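Local coordinates for EAL/GGDEF domain protein (Methylococcus capsulatus, PDB 3ICL) that is a GGDEF-domain family protein with an alpha/beta fold, its precise function not established, at residues L33-V38 with Q137-A142. The protein carries 1 engineered substitution. Sequence-based numbering, arbitrary orientation.
Sequences LLFLDV and QLLRNA. With SO4 (sulfate ion), chain D.
L33 pushes its CD2 methyl between L138 and L139, so one branch of a strand leucine carries much of the contact. Packing is tightest against L139, whose CD2 lies 3.3 Å from CD2 of L33, closer than usual van der Waals contact; the two side chains cross obliquely. On the other flank, L33 CD2 meets L138 CG at 3.9 Å; with CG anti to the backbone N (chi1 -155°), the L138 branch point comes up against L33. F35 continues the apolar surface: its ring atom CE2 lies 4.0 Å from L139 CD2, the side chains crossing at about a right angle, while CD2 of F35 rests 3.5 Å from the carbonyl O of L139. At A142 the backbones come closest, CA to CA 5.7 Å from F35, consistent with its small side chain, whose CB lies near the ring plane. R140 points away from the strand; NH1 and NH2 donate to O2 and O1 of a sulfate ion, probably from the crystallisation liquor, and NH1 also forms a salt bridge with E136. Segment 137-142 runs at 43° to segment 33-38, laying helix 135-152 on one face of the central sheet. L138 and A142 also touch A126 of strand 121-127, L139 reaches T83 of strand 81-86, and L34 and L36 pack against helix 96-106.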
ATOM      1  N   LEU A  33       5.875  -6.378   2.715  1.00 14.52           N
ATOM      2  CA  LEU A  33       5.274  -5.688   1.590  1.00 17.17           C
ATOM      3  C   LEU A  33       3.763  -5.604   1.759  1.00 18.67           C
ATOM      4  O   LEU A  33       3.101  -6.607   2.034  1.00 17.40           O
ATOM      5  CB  LEU A  33       5.603  -6.452   0.311  1.00 21.64           C
ATOM      6  CG  LEU A  33       5.825  -5.711  -1.003  1.00 34.72           C
ATOM      7  CD1 LEU A  33       6.915  -4.655  -0.852  1.00 30.21           C
ATOM      8  CD2 LEU A  33       6.223  -6.738  -2.047  1.00 44.34           C
ATOM      9  N   LEU A  34       3.227  -4.397   1.627  1.00 15.09           N
ATOM     10  CA  LEU A  34       1.789  -4.187   1.709  1.00 15.28           C
ATOM     11  C   LEU A  34       1.352  -3.761   0.314  1.00 16.39           C
ATOM     12  O   LEU A  34       2.019  -2.954  -0.328  1.00 17.04           O
ATOM     13  CB  LEU A  34       1.438  -3.091   2.726  1.00 14.81           C
ATOM     14  CG  LEU A  34       1.288  -3.494   4.201  1.00 22.30           C
ATOM     15  CD1 LEU A  34       2.534  -4.208   4.683  1.00 20.98           C
ATOM     16  CD2 LEU A  34       1.015  -2.257   5.040  1.00 31.20           C
ATOM     17  N   PHE A  35       0.250  -4.327  -0.160  1.00 15.31           N
ATOM     18  CA  PHE A  35      -0.285  -3.996  -1.473  1.00 14.31           C
ATOM     19  C   PHE A  35      -1.669  -3.434  -1.167  1.00 15.09           C
ATOM     20  O   PHE A  35      -2.566  -4.166  -0.757  1.00 16.32           O
ATOM     21  CB  PHE A  35      -0.391  -5.261  -2.338  1.00 10.51           C
ATOM     22  CG  PHE A  35      -0.049  -5.045  -3.792  1.00 15.00           C
ATOM     23  CD1 PHE A  35      -0.737  -4.104  -4.557  1.00 20.44           C
ATOM     24  CD2 PHE A  35       0.944  -5.809  -4.405  1.00  9.94           C
ATOM     25  CE1 PHE A  35      -0.445  -3.929  -5.916  1.00 20.32           C
ATOM     26  CE2 PHE A  35       1.246  -5.643  -5.766  1.00 12.94           C
ATOM     27  CZ  PHE A  35       0.550  -4.703  -6.521  1.00 15.71           C
ATOM     28  N   LEU A  36      -1.830  -2.130  -1.355  1.00 14.15           N
ATOM     29  CA  LEU A  36      -3.086  -1.462  -1.047  1.00 14.68           C
ATOM     30  C   LEU A  36      -3.926  -1.159  -2.274  1.00 16.34           C
ATOM     31  O   LEU A  36      -3.415  -0.750  -3.316  1.00 19.54           O
ATOM     32  CB  LEU A  36      -2.787  -0.175  -0.278  1.00 14.10           C
ATOM     33  CG  LEU A  36      -3.935   0.687   0.244  1.00 15.50           C
ATOM     34  CD1 LEU A  36      -3.422   1.506   1.423  1.00 18.28           C
ATOM     35  CD2 LEU A  36      -4.465   1.588  -0.853  1.00 14.72           C
ATOM     36  N   ASP A  37      -5.231  -1.353  -2.131  1.00 15.67           N
ATOM     37  CA  ASP A  37      -6.163  -1.120  -3.222  1.00 16.58           C
ATOM     38  C   ASP A  37      -7.212  -0.116  -2.777  1.00 22.39           C
ATOM     39  O   ASP A  37      -7.785  -0.252  -1.692  1.00 19.78           O
ATOM     40  CB  ASP A  37      -6.863  -2.434  -3.581  1.00 12.32           C
ATOM     41  CG  ASP A  37      -7.707  -2.335  -4.829  1.00 18.77           C
ATOM     42  OD1 ASP A  37      -8.021  -1.209  -5.274  1.00 20.37           O
ATOM     43  OD2 ASP A  37      -8.068  -3.403  -5.365  1.00 21.90           O
ATOM     44  N   VAL A  38      -7.438   0.907  -3.592  1.00 15.64           N
ATOM     45  CA  VAL A  38      -8.483   1.872  -3.281  1.00 16.38           C
ATOM     46  C   VAL A  38      -9.655   1.229  -4.001  1.00 16.17           C
ATOM     47  O   VAL A  38      -9.863   1.432  -5.200  1.00 19.14           O
ATOM     48  CB  VAL A  38      -8.184   3.266  -3.851  1.00 21.05           C
ATOM     49  CG1 VAL A  38      -9.325   4.217  -3.525  1.00 26.61           C
ATOM     50  CG2 VAL A  38      -6.889   3.798  -3.250  1.00 19.61           C
ATOM     51  N   GLN A 137       7.903 -12.687  -6.140  1.00 24.44           N
ATOM     52  CA  GLN A 137       7.052 -13.594  -5.383  1.00 25.78           C
ATOM     53  C   GLN A 137       6.369 -12.853  -4.242  1.00 26.01           C
ATOM     54  O   GLN A 137       5.185 -13.065  -3.976  1.00 16.58           O
ATOM     55  CB  GLN A 137       7.868 -14.755  -4.813  1.00 30.59           C
ATOM     56  CG  GLN A 137       8.527 -15.626  -5.856  1.00 43.05           C
ATOM     57  CD  GLN A 137       9.313 -16.767  -5.240  1.00 58.58           C
ATOM     58  OE1 GLN A 137      10.140 -16.559  -4.349  1.00 60.99           O
ATOM     59  NE2 GLN A 137       9.063 -17.982  -5.718  1.00 62.41           N
ATOM     60  N   LEU A 138       7.120 -11.983  -3.571  1.00 17.82           N
ATOM     61  CA  LEU A 138       6.580 -11.226  -2.450  1.00 15.73           C
ATOM     62  C   LEU A 138       5.424 -10.331  -2.899  1.00 13.74           C
ATOM     63  O   LEU A 138       4.360 -10.323  -2.280  1.00 16.03           O
ATOM     64  CB  LEU A 138       7.685 -10.390  -1.803  1.00 16.36           C
ATOM     65  CG  LEU A 138       7.475 -10.016  -0.332  1.00 29.28           C
ATOM     66  CD1 LEU A 138       7.397 -11.282   0.524  1.00 20.40           C
ATOM     67  CD2 LEU A 138       8.626  -9.136   0.135  1.00 38.58           C
ATOM     68  N   LEU A 139       5.641  -9.585  -3.978  1.00 13.64           N
ATOM     69  CA  LEU A 139       4.626  -8.691  -4.525  1.00 14.50           C
ATOM     70  C   LEU A 139       3.382  -9.452  -4.981  1.00 14.85           C
ATOM     71  O   LEU A 139       2.255  -9.078  -4.652  1.00 14.47           O
ATOM     72  CB  LEU A 139       5.208  -7.908  -5.705  1.00 19.27           C
ATOM     73  CG  LEU A 139       6.089  -6.710  -5.350  1.00 23.30           C
ATOM     74  CD1 LEU A 139       6.952  -6.313  -6.542  1.00 17.11           C
ATOM     75  CD2 LEU A 139       5.197  -5.559  -4.900  1.00 23.30           C
ATOM     76  N   ARG A 140       3.590 -10.514  -5.749  1.00 18.09           N
ATOM     77  CA  ARG A 140       2.482 -11.323  -6.236  1.00 18.45           C
ATOM     78  C   ARG A 140       1.695 -11.921  -5.081  1.00 13.25           C
ATOM     79  O   ARG A 140       0.469 -12.015  -5.140  1.00 16.81           O
ATOM     80  CB  ARG A 140       3.003 -12.439  -7.141  1.00 15.06           C
ATOM     81  CG  ARG A 140       3.475 -11.942  -8.497  1.00 19.46           C
ATOM     82  CD  ARG A 140       4.091 -13.064  -9.316  1.00 22.85           C
ATOM     83  NE  ARG A 140       3.163 -14.176  -9.514  1.00 22.43           N
ATOM     84  CZ  ARG A 140       3.467 -15.285 -10.182  1.00 26.13           C
ATOM     85  NH1 ARG A 140       4.677 -15.423 -10.714  1.00 23.80           N
ATOM     86  NH2 ARG A 140       2.569 -16.251 -10.322  1.00 29.78           N
ATOM     87  N   ASN A 141       2.393 -12.319  -4.026  1.00 15.32           N
ATOM     88  CA  ASN A 141       1.715 -12.910  -2.881  1.00 15.93           C
ATOM     89  C   ASN A 141       0.957 -11.841  -2.086  1.00 17.03           C
ATOM     90  O   ASN A 141      -0.152 -12.088  -1.610  1.00 16.60           O
ATOM     91  CB  ASN A 141       2.725 -13.664  -2.003  1.00 14.03           C
ATOM     92  CG  ASN A 141       3.175 -14.979  -2.630  1.00 20.86           C
ATOM     93  OD1 ASN A 141       4.149 -15.590  -2.190  1.00 28.73           O
ATOM     94  ND2 ASN A 141       2.459 -15.422  -3.659  1.00 13.70           N
ATOM     95  N   ALA A 142       1.535 -10.651  -1.946  1.00 20.03           N
ATOM     96  CA  ALA A 142       0.834  -9.581  -1.232  1.00 18.93           C
ATOM     97  C   ALA A 142      -0.384  -9.182  -2.072  1.00 18.26           C
ATOM     98  O   ALA A 142      -1.446  -8.850  -1.542  1.00 15.93           O
ATOM     99  CB  ALA A 142       1.755  -8.372  -1.039  1.00 15.43           C
TER
HETATM  100  S   SO4 D 172       4.774 -18.816 -12.255  1.00 44.52           S
HETATM  101  O1  SO4 D 172       4.341 -18.875 -10.849  1.00 46.41           O
HETATM  102  O2  SO4 D 172       5.310 -17.477 -12.568  1.00 39.42           O
HETATM  103  O3  SO4 D 172       5.821 -19.828 -12.492  1.00 41.15           O
HETATM  104  O4  SO4 D 172       3.613 -19.095 -13.123  1.00 50.21           O